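Local coordinates for uncharacterized protein (Bacteroides uniformis ATCC 8492, PDB 4Q68) that is probably a highly specific NlpC/P60-type N-acetylmuramoyl-L-alanine amidase that cleaves the bond between N-acetylmuramic acid and L-alanine in peptidoglycan, at residues 15-20 with 37-42. Sequence-based numbering, arbitrary orientation. Where two conformers were deposited one is given.
Sequences LDVPYV and DEVDCT. With NAG (2-acetamido-2-deoxy-beta-D-glucopyranose), chain B.
Y19 and V39 pair through their backbones in a single beta bridge. V39 N donates to P18 O at 3.1 Å, almost straight at 169°. V39 O accepts from V20 N at 2.9 Å. The same oxygen takes a CH...O contact from Y19 CA at 3.2 Å and lies over one face of the Y19 ring, offset toward the rim. The tight part of the contact is here. The Y19 ring carbon CG is anti to the backbone N (chi1 -173°), which carries the ring along the 39-41 backbone. D40 CA makes an off-centre CH-pi contact, 4.3 Å from the ring centroid. Y19 OH holds a water at 2.6 Å, and this water accepts from C41 N. An alanine at Y19 would probably leave this water without its phenolic partner and open a gap beside V39 O and D40 CA.

The side of P18, V20, D37 and E38 is looser and more exposed. V20 CG2 rests on E38 CB at 3.7 Å, while E38 OE1 bonds to N35 ND2. V17 CG1 and P18 CD both lie against D37 O, and V17 CG1 also meets V39 CG1.

D40 is the N-cap of helix 41-53. Its OD1 accepts from T43 N and, weakly, from T42 N. A second water donates to both V20 O and D40 OD2. OD2 approaches O6 of the sugar NAG at 2.6 Å; R87 and H89 hydrogen-bond this sugar.

C41 starts the helix and touches H190 of strand 188-197, consistent with the cysteine-histidine pair of a papain-like NlpC/P60 fold. V39 packs on V213 and A206, and Y19 also touches A206. The bridge thus lies against strands 200-207 and 212-215, just ahead of helix 41-53.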
# COMPACT_ATOMS: atom_id res chain seq x y z
N LEU A 15 6.76 -14.38 -5.46
CA LEU A 15 7.51 -14.16 -6.70
C LEU A 15 6.86 -14.96 -7.82
O LEU A 15 6.46 -16.12 -7.62
CB LEU A 15 8.98 -14.53 -6.54
CG LEU A 15 9.79 -13.59 -5.64
CD1 LEU A 15 11.19 -14.12 -5.50
CD2 LEU A 15 9.85 -12.17 -6.20
N ASP A 16 6.79 -14.34 -8.98
CA ASP A 16 6.27 -14.92 -10.23
C ASP A 16 4.76 -14.98 -10.31
O ASP A 16 4.23 -15.35 -11.36
CB ASP A 16 6.95 -16.27 -10.53
CG ASP A 16 8.45 -16.13 -10.65
OD1 ASP A 16 8.89 -15.18 -11.33
OD2 ASP A 16 9.19 -16.97 -10.08
N VAL A 17 4.04 -14.60 -9.25
CA VAL A 17 2.59 -14.51 -9.34
C VAL A 17 2.24 -13.42 -10.36
O VAL A 17 2.80 -12.32 -10.31
CB VAL A 17 1.96 -14.22 -7.98
CG1 VAL A 17 0.48 -13.88 -8.11
CG2 VAL A 17 2.14 -15.41 -7.05
N PRO A 18 1.30 -13.70 -11.28
CA PRO A 18 0.97 -12.69 -12.29
C PRO A 18 0.36 -11.40 -11.74
O PRO A 18 -0.41 -11.42 -10.78
CB PRO A 18 -0.02 -13.41 -13.21
CG PRO A 18 0.31 -14.88 -13.06
CD PRO A 18 0.70 -15.01 -11.61
N TYR A 19 0.70 -10.31 -12.41
CA TYR A 19 0.07 -9.02 -12.19
C TYR A 19 -1.24 -8.96 -12.98
O TYR A 19 -1.24 -9.17 -14.20
CB TYR A 19 0.99 -7.90 -12.67
CG TYR A 19 0.47 -6.53 -12.33
CD1 TYR A 19 -0.55 -5.95 -13.07
CD2 TYR A 19 1.01 -5.81 -11.28
CE1 TYR A 19 -1.04 -4.69 -12.75
CE2 TYR A 19 0.53 -4.54 -10.95
CZ TYR A 19 -0.49 -3.99 -11.70
OH TYR A 19 -0.99 -2.73 -11.40
N VAL A 20 -2.34 -8.65 -12.30
CA VAL A 20 -3.62 -8.42 -12.95
C VAL A 20 -4.28 -7.26 -12.24
O VAL A 20 -4.41 -7.27 -11.02
CB VAL A 20 -4.53 -9.65 -12.90
CG1 VAL A 20 -5.85 -9.38 -13.61
CG2 VAL A 20 -3.86 -10.86 -13.52
N ASP A 37 -3.71 -15.48 -6.59
CA ASP A 37 -3.05 -15.94 -7.82
C ASP A 37 -2.93 -14.83 -8.88
O ASP A 37 -2.31 -15.04 -9.91
CB ASP A 37 -3.83 -17.12 -8.44
CG ASP A 37 -4.04 -18.29 -7.48
OD1 ASP A 37 -3.26 -18.47 -6.51
OD2 ASP A 37 -5.00 -19.06 -7.71
N GLU A 38 -3.56 -13.69 -8.63
CA GLU A 38 -3.57 -12.56 -9.57
C GLU A 38 -3.56 -11.33 -8.68
O GLU A 38 -4.53 -11.12 -7.95
CB GLU A 38 -4.84 -12.59 -10.43
CG GLU A 38 -4.98 -13.81 -11.32
CD GLU A 38 -6.22 -13.76 -12.17
OE1 GLU A 38 -7.30 -13.46 -11.64
OE2 GLU A 38 -6.13 -14.06 -13.39
N VAL A 39 -2.49 -10.54 -8.72
CA VAL A 39 -2.34 -9.44 -7.76
C VAL A 39 -1.99 -8.13 -8.45
O VAL A 39 -1.50 -8.12 -9.58
CB VAL A 39 -1.27 -9.77 -6.69
CG1 VAL A 39 -1.60 -11.06 -5.97
CG2 VAL A 39 0.13 -9.83 -7.30
N ASP A 40 -2.22 -7.03 -7.74
CA ASP A 40 -1.63 -5.76 -8.09
C ASP A 40 -0.73 -5.30 -6.95
O ASP A 40 -0.50 -6.04 -6.01
CB ASP A 40 -2.69 -4.75 -8.53
CG ASP A 40 -3.65 -4.36 -7.44
OD1 ASP A 40 -3.22 -4.29 -6.27
OD2 ASP A 40 -4.83 -4.10 -7.75
N CYS A 41 -0.17 -4.11 -7.05
CA CYS A 41 0.84 -3.74 -6.05
C CYS A 41 0.26 -3.65 -4.65
O CYS A 41 0.97 -3.95 -3.68
CB CYS A 41 1.59 -2.45 -6.42
SG CYS A 41 0.61 -0.95 -6.43
N THR A 42 -1.01 -3.25 -4.54
CA THR A 42 -1.64 -3.07 -3.25
C THR A 42 -2.19 -4.39 -2.72
O THR A 42 -2.00 -4.72 -1.55
CB THR A 42 -2.70 -1.96 -3.35
OG1 THR A 42 -2.04 -0.74 -3.71
CG2 THR A 42 -3.40 -1.74 -2.02
C1 NAG B . -5.59 1.07 -5.47
C2 NAG B . -6.96 1.71 -5.65
C3 NAG B . -8.04 0.92 -4.91
C4 NAG B . -7.89 -0.58 -5.12
C5 NAG B . -6.45 -1.05 -4.98
C6 NAG B . -6.34 -2.53 -5.32
C7 NAG B . -7.06 4.12 -6.11
C8 NAG B . -7.09 5.51 -5.57
N2 NAG B . -6.97 3.11 -5.24
O1 NAG B . -4.69 1.74 -6.31
O3 NAG B . -9.28 1.32 -5.42
O4 NAG B . -8.73 -1.29 -4.24
O5 NAG B . -5.62 -0.29 -5.84
O6 NAG B . -6.76 -2.75 -6.64
O7 NAG B . -7.11 3.97 -7.33
O HOH W 1 -0.53 -1.96 -8.92
O HOH W 2 -5.89 -6.34 -8.92